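Local coordinates for glycerol Dehydrogenase (PDB 5XN8), which probably catalyses the NAD-dependent oxidation of glycerol to dihydroxyacetone and, in the reverse direction, reduces dihydroxyacetone, at residues Glu30-Ala36 / Ile57-Arg63; Leu297-Glu301 / Gln361-Arg365; Phe21-Lys26 / Leu52-Ile57; Cys206-Leu210 / Arg232-Asn237. One frame throughout, in Å; residues are numbered along the deposited sequence.

Contact 1 of 4, residues Glu30-Ala36 / Ile57-Arg63; sequences ESFFVIA and ISLHAER
Phe32 and Val34 hold strand 31-36 to strand 58-63 through their backbone N and O atoms, which supply four of the five parallel-sheet hydrogen bonds. Phe32 N reaches Ser58 O at 3.0 Å, and the weak return bond runs from His60 N to Phe32 O. Val34 N then meets His60 O at 3.1 Å, and Glu62 N meets Val34 O at 2.9 Å. The fifth bond, Ser58 N to Glu30 O, lies at the start of the strands. Between these N-H...O bonds the CA-H of Leu59 points at Phe32 O, with CA 3.4 Å from the oxygen. The segments run within 12° of each other.

They are the two strands of a beta-alpha-beta unit in the Rossmann-like N-terminal domain, joined through helix 38-54. Strand 58-63 is an outermost strand of the parallel sheet within the chain, while strand 31-36 also bonds strand 87-92 and leads to Asp37, a likely NAD-binding residue.

Apolar contacts fill the face turned to helix 38-54. Leu59 CD2 lies 3.5 Å from Val34 CG2 and also touches Phe32 CB, while Ile57 CG2 meets the edge of the Phe32 ring in its plane.

The other face mixes aromatic and polar groups against helix 70-83. Phe33 and His60, each with CG anti to the backbone N (chi1 166° for His60), lie side by side, Phe33 CE1 being 3.9 Å from His60 CD2. His60 NE2 donates to Glu62 OE1 at 2.9 Å, meeting the anti side of the carboxylate from 27° out of its plane; this bond restrains the imidazole's rotation, and His83 stacks on the same ring.

Contact 2 of 4, residues Leu297-Glu301 / Gln361-Arg365; sequences LGFCE and QWLAR
Trp362 lies with one face of its indole against Leu297. The CB of Leu297 stands 3.8 Å from the centroid of the five-membered ring and only 2° off its normal, a CH-pi contact, while Leu297 CD1 reaches Trp362 CB at 3.9 Å. The indole is carried across to helix 290-303 because CG is anti to the backbone N (chi1 -175°), and its benzo side ends at Gly298, with Trp362 CZ2 3.7 Å from Gly298 CA. On the opposite face of the indole, Arg365 folds back and sets its NE 3.4 Å above the plane, so the ring is sandwiched between an aliphatic chain and a guanidinium group.

Glu301 is extended from CB to its carboxylate. Its OE1 comes to 2.7 Å from Trp362 NE1, the carboxylate and indole planes being 62° apart. Glu301 OE1 also has the opposite charge of Arg365 nearby, at 4.5 Å from NH2, too far for a salt bridge. The other oxygen, OE2, approaches Leu363 CD2 at 3.6 Å as the two side chains run alongside each other head to tail.

This surface contact joins the end of helix 345-363 to helix 290-303 within the helical C-terminal domain of an iron-containing alcohol dehydrogenase, away from the active site.

Contact 3 of 4, residues Phe21-Lys26 / Leu52-Ile57; sequences FGAYAK and LHSHDI
Phe21 and Leu52 form the apolar centre, their side chains crossing at a slant with Phe21 CZ 3.7 Å from Leu52 CD2. The contact sets the short helix 22-25 against the C-terminal end of helix 38-54 and the turn after it; helix 38-54 is the connecting helix of a beta-alpha-beta unit in the Rossmann-like N-terminal domain. Phe21 takes a chi1 of 86°, with CG between the backbone N and the carbonyl carbon; its CB sets out away from helix 38-54, yet the ring end swings back to Leu52. The same ring rests on Leu12, Val112, Ile114 and Val151, and so ties the pair to the parallel sheet.

Leu52 CD2 also reaches Ala25 CB at 4.2 Å. Farther along, Ile57 brings its CD1 tip 3.7 Å from Lys26 N and close to Gly22 O.

Outside this centre the imidazole of His55 lies flat against the backbone of Gly22 and Ala23. Ala23 N stands 3.6 Å above the ring plane and Gly22 C is over the same face, while Gly22 CA makes a CH-pi contact 4.0 Å from the centroid. The absence of a side chain at Gly22 permits this closeness. His55 ND1 is bonded to Gly51 O, which fixes the turn of the ring.

At the polar edge Lys26 crosses His55 at about a right angle, its chain bent at chi3 (14°); NZ lies at the imidazole edge, in plane, and makes a weak 3.4 Å hydrogen bond to His55 O.

Contact 4 of 4, residues Cys206-Leu210 / Arg232-Asn237; sequences CYDTL and RIIEAN
Thr209 and Ala236 meet where two antiparallel helices cross: the axes of segments 206-210 and 232-237 approach to 9.3 Å, with a signed crossing angle of -148°. The backbones come nearest at Cys206 and Ala236, whose CA atoms are 4.9 Å apart, consistent with the small side chains there. The segments belong to helices 197-223 and 228-247, consecutive members of the helical C-terminal domain.

Thr209 faces the other helix with its methyl group. CG2, anti to the backbone N while OG1 sits beside that N (chi1 -58°), lies 3.7 Å from Arg232 O and 4.0 Å from Ala236 CB. Its hydroxyl serves its own helix instead, bonding Leu205 O. Cys206 SG stands 3.6 Å from Ala236 O. One turn on, Leu210 and Ile233 cross at about a right angle, Leu210 CD2 being 3.8 Å from Ile233 CD1; the same Leu210 methyl touches Asn237 OD1 at 4.0 Å.

Two polar ends lead elsewhere. Arg232 bends away at chi2 to salt bridges with Asp228 and with Glu197 of a neighbouring subunit. Asn237 ND2 bonds Ala118 O, close in sequence to the likely cofactor residue Ser119 and glycerol residue Asp121.

The interface between the two segments thus rests mainly on methyl groups and close helix backbones, while Arg232 ties it to the subunit interface and Asn237, through Ala118, to the surroundings of the likely active-site residues.

Contacts 1 and 3 lie together in the N-terminal domain, centres 12 Å apart. They share Ile57, their segments alternate along the chain, and Leu59 of the sheet packs on Leu52 of helix 38-54. Contacts 4 and 2 follow later in the sequence, in that order, among the C-terminal helices. Their centres are 21 Å apart, and Phe299 of helix 290-303 touches Leu210 of helix 197-223. Contacts 1 and 2 stand on opposite sides of the chain's centre, 47 Å between their centres. Contact 4 places the side chain of Asn237 about 10 Å from the zinc held by Asp171, His254 and His271. Contacts 1 and 3 thus build the likely NAD-binding domain, contacts 2 and 4 the helical, metal-binding one.

Contact 1 of 4, residues Glu30-Ala36 / Ile57-Arg63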
loop_
_atom_site.group_PDB
_atom_site.type_symbol
_atom_site.label_atom_id
_atom_site.label_comp_id
_atom_site.label_asym_id
_atom_site.label_seq_id
_atom_site.Cartn_x
_atom_site.Cartn_y
_atom_site.Cartn_z
ATOM N N GLU A 30 -39.419 19.948 38.938
ATOM C CA GLU A 30 -39.739 19.345 40.241
ATOM C C GLU A 30 -40.853 18.294 40.156
ATOM O O GLU A 30 -41.072 17.549 41.125
ATOM C CB GLU A 30 -40.100 20.435 41.260
ATOM C CG GLU A 30 -38.908 21.307 41.624
ATOM C CD GLU A 30 -39.269 22.742 41.954
ATOM O OE1 GLU A 30 -40.168 23.336 41.308
ATOM O OE2 GLU A 30 -38.604 23.293 42.855
ATOM N N SER A 31 -41.553 18.230 39.021
ATOM C CA SER A 31 -42.569 17.197 38.799
ATOM C C SER A 31 -42.752 16.875 37.320
ATOM O O SER A 31 -42.522 17.726 36.459
ATOM C CB SER A 31 -43.908 17.609 39.436
ATOM O OG SER A 31 -44.465 18.733 38.784
ATOM N N PHE A 32 -43.187 15.648 37.045
ATOM C CA PHE A 32 -43.306 15.136 35.682
ATOM C C PHE A 32 -44.622 14.415 35.403
ATOM O O PHE A 32 -45.112 13.645 36.222
ATOM C CB PHE A 32 -42.127 14.205 35.373
ATOM C CG PHE A 32 -40.890 14.934 34.940
ATOM C CD1 PHE A 32 -40.716 15.296 33.613
ATOM C CD2 PHE A 32 -39.917 15.294 35.866
ATOM C CE1 PHE A 32 -39.578 15.991 33.212
ATOM C CE2 PHE A 32 -38.783 15.986 35.473
ATOM C CZ PHE A 32 -38.613 16.338 34.144
ATOM N N PHE A 33 -45.166 14.679 34.220
ATOM C CA PHE A 33 -46.340 14.015 33.688
ATOM C C PHE A 33 -45.857 12.878 32.778
ATOM O O PHE A 33 -45.330 13.129 31.698
ATOM C CB PHE A 33 -47.159 15.041 32.908
ATOM C CG PHE A 33 -48.415 14.502 32.299
ATOM C CD1 PHE A 33 -49.556 14.339 33.069
ATOM C CD2 PHE A 33 -48.475 14.205 30.940
ATOM C CE1 PHE A 33 -50.729 13.864 32.506
ATOM C CE2 PHE A 33 -49.644 13.735 30.368
ATOM C CZ PHE A 33 -50.773 13.563 31.155
ATOM N N VAL A 34 -46.025 11.640 33.224
ATOM C CA VAL A 34 -45.475 10.464 32.550
ATOM C C VAL A 34 -46.553 9.768 31.713
ATOM O O VAL A 34 -47.613 9.466 32.238
ATOM C CB VAL A 34 -44.911 9.459 33.585
ATOM C CG1 VAL A 34 -44.073 8.380 32.907
ATOM C CG2 VAL A 34 -44.106 10.179 34.655
ATOM N N ILE A 35 -46.284 9.513 30.430
ATOM C CA ILE A 35 -47.243 8.788 29.563
ATOM C C ILE A 35 -46.663 7.532 28.908
ATOM O O ILE A 35 -45.484 7.492 28.529
ATOM C CB ILE A 35 -47.878 9.694 28.477
ATOM C CG1 ILE A 35 -46.861 10.125 27.412
ATOM C CG2 ILE A 35 -48.507 10.922 29.125
ATOM C CD1 ILE A 35 -47.485 10.891 26.263
ATOM N N ALA A 36 -47.524 6.524 28.766
ATOM C CA ALA A 36 -47.196 5.252 28.128
ATOM C C ALA A 36 -48.477 4.453 27.848
ATOM O O ALA A 36 -49.491 4.640 28.527
ATOM C CB ALA A 36 -46.270 4.448 29.025
ATOM N N ILE A 57 -39.041 13.498 43.125
ATOM C CA ILE A 57 -39.747 14.130 42.010
ATOM C C ILE A 57 -41.190 13.636 42.053
ATOM O O ILE A 57 -41.432 12.435 42.079
ATOM C CB ILE A 57 -39.090 13.781 40.646
ATOM C CG1 ILE A 57 -37.587 14.090 40.677
ATOM C CG2 ILE A 57 -39.754 14.539 39.497
ATOM C CD1 ILE A 57 -36.877 13.886 39.362
ATOM N N SER A 58 -42.133 14.574 42.074
ATOM C CA SER A 58 -43.568 14.262 42.107
ATOM C C SER A 58 -44.028 13.831 40.715
ATOM O O SER A 58 -43.599 14.410 39.722
ATOM C CB SER A 58 -44.364 15.484 42.579
ATOM O OG SER A 58 -45.760 15.239 42.547
ATOM N N LEU A 59 -44.893 12.818 40.644
ATOM C CA LEU A 59 -45.322 12.244 39.362
ATOM C C LEU A 59 -46.807 11.934 39.318
ATOM O O LEU A 59 -47.410 11.576 40.324
ATOM C CB LEU A 59 -44.587 10.931 39.092
ATOM C CG LEU A 59 -43.064 10.949 39.015
ATOM C CD1 LEU A 59 -42.438 9.667 39.551
ATOM C CD2 LEU A 59 -42.602 11.254 37.596
ATOM N N HIS A 60 -47.373 12.069 38.123
ATOM C CA HIS A 60 -48.657 11.474 37.792
ATOM C C HIS A 60 -48.522 10.723 36.460
ATOM O O HIS A 60 -48.196 11.323 35.432
ATOM C CB HIS A 60 -49.767 12.521 37.768
ATOM C CG HIS A 60 -51.023 12.035 37.122
ATOM N ND1 HIS A 60 -51.798 11.033 37.662
ATOM C CD2 HIS A 60 -51.625 12.383 35.963
ATOM C CE1 HIS A 60 -52.819 10.780 36.867
ATOM N NE2 HIS A 60 -52.738 11.587 35.826
ATOM N N ALA A 61 -48.745 9.409 36.509
ATOM C CA ALA A 61 -48.726 8.551 35.330
ATOM C C ALA A 61 -50.107 8.525 34.708
ATOM O O ALA A 61 -51.110 8.472 35.426
ATOM C CB ALA A 61 -48.306 7.142 35.712
ATOM N N GLU A 62 -50.164 8.563 33.378
ATOM C CA GLU A 62 -51.440 8.512 32.656
ATOM C C GLU A 62 -51.337 7.638 31.402
ATOM O O GLU A 62 -50.282 7.551 30.781
ATOM C CB GLU A 62 -51.898 9.937 32.307
ATOM C CG GLU A 62 -53.343 10.070 31.838
ATOM C CD GLU A 62 -54.369 9.659 32.885
ATOM O OE1 GLU A 62 -54.479 10.340 33.927
ATOM O OE2 GLU A 62 -55.074 8.656 32.653
ATOM N N ARG A 63 -52.447 7.002 31.052
ATOM C CA ARG A 63 -52.508 6.045 29.953
ATOM C C ARG A 63 -52.574 6.759 28.604
ATOM O O ARG A 63 -53.277 7.757 28.456
ATOM C CB ARG A 63 -53.741 5.138 30.125
ATOM C CG ARG A 63 -53.806 3.980 29.154
ATOM C CD ARG A 63 -55.037 3.103 29.383
ATOM N NE ARG A 63 -55.750 2.841 28.141
ATOM C CZ ARG A 63 -56.586 3.693 27.546
ATOM N NH1 ARG A 63 -56.846 4.894 28.061
ATOM N NH2 ARG A 63 -57.183 3.330 26.409
#

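Contact 2 of 4, residues Leu297-Glu301 / Gln361-Arg365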
loop_
_atom_site.group_PDB
_atom_site.type_symbol
_atom_site.label_atom_id
_atom_site.label_comp_id
_atom_site.label_asym_id
_atom_site.label_seq_id
_atom_site.Cartn_x
_atom_site.Cartn_y
_atom_site.Cartn_z
ATOM N N LEU A 297 -25.806 -4.030 -0.239
ATOM C CA LEU A 297 -26.530 -5.270 -0.494
ATOM C C LEU A 297 -26.112 -6.367 0.497
ATOM O O LEU A 297 -26.967 -7.040 1.094
ATOM C CB LEU A 297 -26.264 -5.766 -1.918
ATOM C CG LEU A 297 -26.957 -5.078 -3.086
ATOM C CD1 LEU A 297 -26.361 -5.600 -4.382
ATOM C CD2 LEU A 297 -28.483 -5.255 -3.067
ATOM N N GLY A 298 -24.799 -6.524 0.666
ATOM C CA GLY A 298 -24.228 -7.487 1.599
ATOM C C GLY A 298 -24.641 -7.260 3.028
ATOM O O GLY A 298 -24.980 -8.206 3.727
ATOM N N PHE A 299 -24.642 -6.003 3.452
ATOM C CA PHE A 299 -25.119 -5.627 4.787
ATOM C C PHE A 299 -26.593 -5.973 4.959
ATOM O O PHE A 299 -26.954 -6.666 5.920
ATOM C CB PHE A 299 -24.895 -4.137 5.052
ATOM C CG PHE A 299 -25.479 -3.658 6.351
ATOM C CD1 PHE A 299 -24.791 -3.844 7.545
ATOM C CD2 PHE A 299 -26.715 -3.016 6.384
ATOM C CE1 PHE A 299 -25.332 -3.437 8.751
ATOM C CE2 PHE A 299 -27.256 -2.589 7.584
ATOM C CZ PHE A 299 -26.563 -2.805 8.770
ATOM N N CYS A 300 -27.427 -5.489 4.034
ATOM C CA CYS A 300 -28.877 -5.732 4.072
ATOM C C CYS A 300 -29.257 -7.231 4.103
ATOM O O CYS A 300 -30.052 -7.642 4.939
ATOM C CB CYS A 300 -29.583 -5.037 2.889
ATOM S SG CYS A 300 -29.791 -3.251 3.011
ATOM N N GLU A 301 -28.690 -8.035 3.209
ATOM C CA GLU A 301 -28.957 -9.491 3.182
ATOM C C GLU A 301 -28.608 -10.167 4.499
ATOM O O GLU A 301 -29.358 -11.009 5.000
ATOM C CB GLU A 301 -28.176 -10.174 2.055
ATOM C CG GLU A 301 -28.262 -11.712 2.038
ATOM C CD GLU A 301 -27.592 -12.347 0.839
ATOM O OE1 GLU A 301 -26.625 -11.742 0.313
ATOM O OE2 GLU A 301 -28.007 -13.446 0.407
ATOM N N GLN A 361 -30.319 -10.583 -8.397
ATOM C CA GLN A 361 -29.043 -11.203 -8.758
ATOM C C GLN A 361 -28.169 -11.512 -7.523
ATOM O O GLN A 361 -27.582 -12.605 -7.416
ATOM C CB GLN A 361 -28.284 -10.297 -9.713
ATOM C CG GLN A 361 -27.147 -10.964 -10.473
ATOM C CD GLN A 361 -26.210 -9.933 -11.075
ATOM O OE1 GLN A 361 -25.207 -9.556 -10.454
ATOM N NE2 GLN A 361 -26.560 -9.428 -12.256
ATOM N N TRP A 362 -28.128 -10.563 -6.587
ATOM C CA TRP A 362 -27.364 -10.699 -5.352
ATOM C C TRP A 362 -27.849 -11.848 -4.463
ATOM O O TRP A 362 -27.056 -12.635 -3.945
ATOM C CB TRP A 362 -27.402 -9.380 -4.561
ATOM C CG TRP A 362 -26.551 -9.421 -3.350
ATOM C CD1 TRP A 362 -26.958 -9.672 -2.079
ATOM C CD2 TRP A 362 -25.130 -9.247 -3.296
ATOM N NE1 TRP A 362 -25.884 -9.650 -1.225
ATOM C CE2 TRP A 362 -24.746 -9.381 -1.941
ATOM C CE3 TRP A 362 -24.137 -8.979 -4.259
ATOM C CZ2 TRP A 362 -23.419 -9.268 -1.517
ATOM C CZ3 TRP A 362 -22.812 -8.879 -3.841
ATOM C CH2 TRP A 362 -22.469 -9.017 -2.473
ATOM N N LEU A 363 -29.154 -11.935 -4.278
ATOM C CA LEU A 363 -29.743 -13.023 -3.500
ATOM C C LEU A 363 -29.641 -14.414 -4.152
ATOM O O LEU A 363 -29.744 -15.435 -3.453
ATOM C CB LEU A 363 -31.215 -12.704 -3.198
ATOM C CG LEU A 363 -31.463 -11.510 -2.278
ATOM C CD1 LEU A 363 -32.956 -11.219 -2.246
ATOM C CD2 LEU A 363 -30.896 -11.739 -0.882
ATOM N N ALA A 364 -29.448 -14.453 -5.472
ATOM C CA ALA A 364 -29.398 -15.706 -6.245
ATOM C C ALA A 364 -27.988 -16.177 -6.634
ATOM O O ALA A 364 -27.860 -17.137 -7.399
ATOM C CB ALA A 364 -30.237 -15.549 -7.502
ATOM N N ARG A 365 -26.944 -15.546 -6.088
ATOM C CA ARG A 365 -25.575 -15.740 -6.580
ATOM C C ARG A 365 -24.884 -16.964 -5.969
ATOM O O ARG A 365 -25.133 -17.333 -4.816
ATOM C CB ARG A 365 -24.744 -14.476 -6.339
ATOM C CG ARG A 365 -24.289 -14.271 -4.895
ATOM C CD ARG A 365 -23.919 -12.813 -4.647
ATOM N NE ARG A 365 -23.672 -12.538 -3.235
ATOM C CZ ARG A 365 -22.579 -12.847 -2.544
ATOM N NH1 ARG A 365 -21.568 -13.509 -3.109
ATOM N NH2 ARG A 365 -22.511 -12.504 -1.254
#

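Contact 3 of 4, residues Phe21-Lys26 / Leu52-Ile57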
loop_
_atom_site.group_PDB
_atom_site.type_symbol
_atom_site.label_atom_id
_atom_site.label_comp_id
_atom_site.label_asym_id
_atom_site.label_seq_id
_atom_site.Cartn_x
_atom_site.Cartn_y
_atom_site.Cartn_z
ATOM N N PHE A 21 -31.810 8.024 35.377
ATOM C CA PHE A 21 -31.881 9.354 34.743
ATOM C C PHE A 21 -32.478 10.434 35.648
ATOM O O PHE A 21 -32.470 11.608 35.276
ATOM C CB PHE A 21 -32.636 9.266 33.406
ATOM C CG PHE A 21 -34.143 9.372 33.521
ATOM C CD1 PHE A 21 -34.930 8.275 33.884
ATOM C CD2 PHE A 21 -34.777 10.569 33.229
ATOM C CE1 PHE A 21 -36.308 8.388 33.973
ATOM C CE2 PHE A 21 -36.160 10.693 33.327
ATOM C CZ PHE A 21 -36.927 9.599 33.692
ATOM N N GLY A 22 -32.985 10.046 36.820
ATOM C CA GLY A 22 -33.603 10.981 37.753
ATOM C C GLY A 22 -32.699 12.101 38.237
ATOM O O GLY A 22 -33.167 13.217 38.473
ATOM N N ALA A 23 -31.411 11.803 38.391
ATOM C CA ALA A 23 -30.414 12.797 38.808
ATOM C C ALA A 23 -30.418 14.016 37.891
ATOM O O ALA A 23 -30.442 15.154 38.358
ATOM C CB ALA A 23 -29.024 12.169 38.839
ATOM N N TYR A 24 -30.435 13.765 36.586
ATOM C CA TYR A 24 -30.417 14.832 35.590
ATOM C C TYR A 24 -31.802 15.452 35.401
ATOM O O TYR A 24 -31.916 16.656 35.166
ATOM C CB TYR A 24 -29.887 14.320 34.250
ATOM C CG TYR A 24 -28.499 13.698 34.316
ATOM C CD1 TYR A 24 -28.340 12.355 34.625
ATOM C CD2 TYR A 24 -27.347 14.445 34.028
ATOM C CE1 TYR A 24 -27.080 11.760 34.658
ATOM C CE2 TYR A 24 -26.087 13.872 34.064
ATOM C CZ TYR A 24 -25.952 12.526 34.382
ATOM O OH TYR A 24 -24.706 11.935 34.418
ATOM N N ALA A 25 -32.846 14.628 35.502
ATOM C CA ALA A 25 -34.232 15.084 35.351
ATOM C C ALA A 25 -34.657 16.045 36.454
ATOM O O ALA A 25 -35.352 17.025 36.188
ATOM C CB ALA A 25 -35.176 13.887 35.305
ATOM N N LYS A 26 -34.224 15.767 37.682
ATOM C CA LYS A 26 -34.455 16.647 38.839
ATOM C C LYS A 26 -34.157 18.133 38.574
ATOM O O LYS A 26 -34.893 19.004 39.052
ATOM C CB LYS A 26 -33.637 16.146 40.034
ATOM C CG LYS A 26 -33.768 16.972 41.314
ATOM C CD LYS A 26 -33.179 16.318 42.565
ATOM C CE LYS A 26 -32.251 15.114 42.338
ATOM N NZ LYS A 26 -32.119 14.320 43.588
ATOM N N LEU A 52 -37.760 7.912 39.708
ATOM C CA LEU A 52 -38.020 9.354 39.800
ATOM C C LEU A 52 -38.433 9.761 41.214
ATOM O O LEU A 52 -38.012 10.814 41.698
ATOM C CB LEU A 52 -39.089 9.787 38.794
ATOM C CG LEU A 52 -38.663 9.814 37.322
ATOM C CD1 LEU A 52 -39.861 9.733 36.385
ATOM C CD2 LEU A 52 -37.837 11.055 37.019
ATOM N N HIS A 53 -39.246 8.930 41.866
ATOM C CA HIS A 53 -39.617 9.130 43.274
ATOM C C HIS A 53 -38.389 9.118 44.194
ATOM O O HIS A 53 -38.300 9.937 45.111
ATOM C CB HIS A 53 -40.642 8.078 43.743
ATOM C CG HIS A 53 -42.049 8.337 43.291
ATOM N ND1 HIS A 53 -42.670 9.562 43.426
ATOM C CD2 HIS A 53 -42.972 7.509 42.743
ATOM C CE1 HIS A 53 -43.903 9.483 42.957
ATOM N NE2 HIS A 53 -44.111 8.248 42.537
ATOM N N SER A 54 -37.441 8.214 43.939
ATOM C CA SER A 54 -36.229 8.106 44.765
ATOM C C SER A 54 -35.318 9.342 44.702
ATOM O O SER A 54 -34.546 9.576 45.634
ATOM C CB SER A 54 -35.437 6.837 44.427
ATOM O OG SER A 54 -34.800 6.936 43.166
ATOM N N HIS A 55 -35.403 10.122 43.620
ATOM C CA HIS A 55 -34.760 11.449 43.564
ATOM C C HIS A 55 -35.707 12.611 43.936
ATOM O O HIS A 55 -35.444 13.757 43.571
ATOM C CB HIS A 55 -34.131 11.717 42.184
ATOM C CG HIS A 55 -33.080 10.728 41.782
ATOM N ND1 HIS A 55 -33.385 9.595 41.062
ATOM C CD2 HIS A 55 -31.735 10.716 41.952
ATOM C CE1 HIS A 55 -32.276 8.916 40.817
ATOM N NE2 HIS A 55 -31.262 9.573 41.350
ATOM N N ASP A 56 -36.784 12.325 44.670
ATOM C CA ASP A 56 -37.728 13.346 45.153
ATOM C C ASP A 56 -38.334 14.183 44.015
ATOM O O ASP A 56 -38.148 15.398 43.941
ATOM C CB ASP A 56 -37.050 14.233 46.211
ATOM C CG ASP A 56 -38.048 14.980 47.087
ATOM O OD1 ASP A 56 -38.921 14.329 47.699
ATOM O OD2 ASP A 56 -37.958 16.229 47.148
ATOM N N ILE A 57 -39.041 13.498 43.125
ATOM C CA ILE A 57 -39.747 14.130 42.010
ATOM C C ILE A 57 -41.190 13.636 42.053
ATOM O O ILE A 57 -41.432 12.435 42.079
ATOM C CB ILE A 57 -39.090 13.781 40.646
ATOM C CG1 ILE A 57 -37.587 14.090 40.677
ATOM C CG2 ILE A 57 -39.754 14.539 39.497
ATOM C CD1 ILE A 57 -36.877 13.886 39.362
#

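Contact 4 of 4, residues Cys206-Leu210 / Arg232-Asn237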
loop_
_atom_site.group_PDB
_atom_site.type_symbol
_atom_site.label_atom_id
_atom_site.label_comp_id
_atom_site.label_asym_id
_atom_site.label_seq_id
_atom_site.Cartn_x
_atom_site.Cartn_y
_atom_site.Cartn_z
ATOM N N CYS A 206 -22.105 6.929 11.652
ATOM C CA CYS A 206 -23.293 6.062 11.660
ATOM C C CYS A 206 -23.116 4.871 10.716
ATOM O O CYS A 206 -23.257 3.708 11.126
ATOM C CB CYS A 206 -24.520 6.873 11.251
ATOM S SG CYS A 206 -26.066 5.992 11.341
ATOM N N TYR A 207 -22.760 5.177 9.467
ATOM C CA TYR A 207 -22.588 4.187 8.409
ATOM C C TYR A 207 -21.445 3.214 8.686
ATOM O O TYR A 207 -21.631 2.004 8.538
ATOM C CB TYR A 207 -22.379 4.906 7.059
ATOM C CG TYR A 207 -22.100 4.006 5.873
ATOM C CD1 TYR A 207 -23.049 3.084 5.429
ATOM C CD2 TYR A 207 -20.894 4.084 5.193
ATOM C CE1 TYR A 207 -22.798 2.266 4.342
ATOM C CE2 TYR A 207 -20.628 3.275 4.105
ATOM C CZ TYR A 207 -21.582 2.355 3.687
ATOM O OH TYR A 207 -21.328 1.526 2.614
ATOM N N ASP A 208 -20.278 3.724 9.092
ATOM C CA ASP A 208 -19.121 2.861 9.404
ATOM C C ASP A 208 -19.380 1.974 10.617
ATOM O O ASP A 208 -18.868 0.858 10.694
ATOM C CB ASP A 208 -17.841 3.681 9.654
ATOM C CG ASP A 208 -17.369 4.449 8.416
ATOM O OD1 ASP A 208 -17.585 3.988 7.267
ATOM O OD2 ASP A 208 -16.766 5.529 8.601
ATOM N N THR A 209 -20.143 2.490 11.573
ATOM C CA THR A 209 -20.534 1.735 12.765
ATOM C C THR A 209 -21.474 0.577 12.410
ATOM O O THR A 209 -21.310 -0.519 12.928
ATOM C CB THR A 209 -21.183 2.649 13.828
ATOM O OG1 THR A 209 -20.269 3.689 14.174
ATOM C CG2 THR A 209 -21.541 1.879 15.085
ATOM N N LEU A 210 -22.435 0.807 11.523
ATOM C CA LEU A 210 -23.309 -0.290 11.052
ATOM C C LEU A 210 -22.499 -1.430 10.437
ATOM O O LEU A 210 -22.718 -2.588 10.780
ATOM C CB LEU A 210 -24.332 0.189 10.035
ATOM C CG LEU A 210 -25.455 1.090 10.512
ATOM C CD1 LEU A 210 -26.280 1.581 9.335
ATOM C CD2 LEU A 210 -26.337 0.377 11.509
ATOM N N ARG A 232 -23.094 0.304 20.685
ATOM C CA ARG A 232 -22.627 1.120 19.552
ATOM C C ARG A 232 -23.718 1.294 18.495
ATOM O O ARG A 232 -23.868 2.378 17.927
ATOM C CB ARG A 232 -21.386 0.515 18.877
ATOM C CG ARG A 232 -20.153 0.314 19.742
ATOM C CD ARG A 232 -19.510 1.612 20.191
ATOM N NE ARG A 232 -18.408 1.357 21.133
ATOM C CZ ARG A 232 -17.165 0.979 20.800
ATOM N NH1 ARG A 232 -16.807 0.790 19.524
ATOM N NH2 ARG A 232 -16.263 0.786 21.753
ATOM N N ILE A 233 -24.459 0.221 18.231
ATOM C CA ILE A 233 -25.541 0.239 17.240
ATOM C C ILE A 233 -26.760 1.021 17.716
ATOM O O ILE A 233 -27.393 1.698 16.916
ATOM C CB ILE A 233 -25.913 -1.205 16.790
ATOM C CG1 ILE A 233 -24.796 -1.771 15.902
ATOM C CG2 ILE A 233 -27.262 -1.272 16.064
ATOM C CD1 ILE A 233 -24.708 -1.186 14.505
ATOM N N ILE A 234 -27.094 0.927 19.002
ATOM C CA ILE A 234 -28.165 1.751 19.589
ATOM C C ILE A 234 -27.827 3.247 19.491
ATOM O O ILE A 234 -28.718 4.070 19.260
ATOM C CB ILE A 234 -28.471 1.340 21.050
ATOM C CG1 ILE A 234 -29.163 -0.027 21.075
ATOM C CG2 ILE A 234 -29.363 2.366 21.752
ATOM C CD1 ILE A 234 -29.200 -0.672 22.448
ATOM N N GLU A 235 -26.558 3.599 19.670
ATOM C CA GLU A 235 -26.112 4.989 19.528
ATOM C C GLU A 235 -26.141 5.421 18.064
ATOM O O GLU A 235 -26.580 6.531 17.753
ATOM C CB GLU A 235 -24.702 5.165 20.086
ATOM C CG GLU A 235 -24.277 6.626 20.215
ATOM C CD GLU A 235 -22.790 6.822 20.420
ATOM O OE1 GLU A 235 -22.126 5.883 20.897
ATOM O OE2 GLU A 235 -22.282 7.932 20.102
ATOM N N ALA A 236 -25.646 4.550 17.184
ATOM C CA ALA A 236 -25.736 4.764 15.741
ATOM C C ALA A 236 -27.180 4.999 15.300
ATOM O O ALA A 236 -27.474 5.983 14.617
ATOM C CB ALA A 236 -25.140 3.581 14.987
ATOM N N ASN A 237 -28.066 4.097 15.720
ATOM C CA ASN A 237 -29.495 4.142 15.374
ATOM C C ASN A 237 -30.243 5.352 15.916
ATOM O O ASN A 237 -31.245 5.767 15.318
ATOM C CB ASN A 237 -30.219 2.869 15.870
ATOM C CG ASN A 237 -29.926 1.643 15.026
ATOM O OD1 ASN A 237 -29.072 1.664 14.132
ATOM N ND2 ASN A 237 -30.655 0.561 15.300
#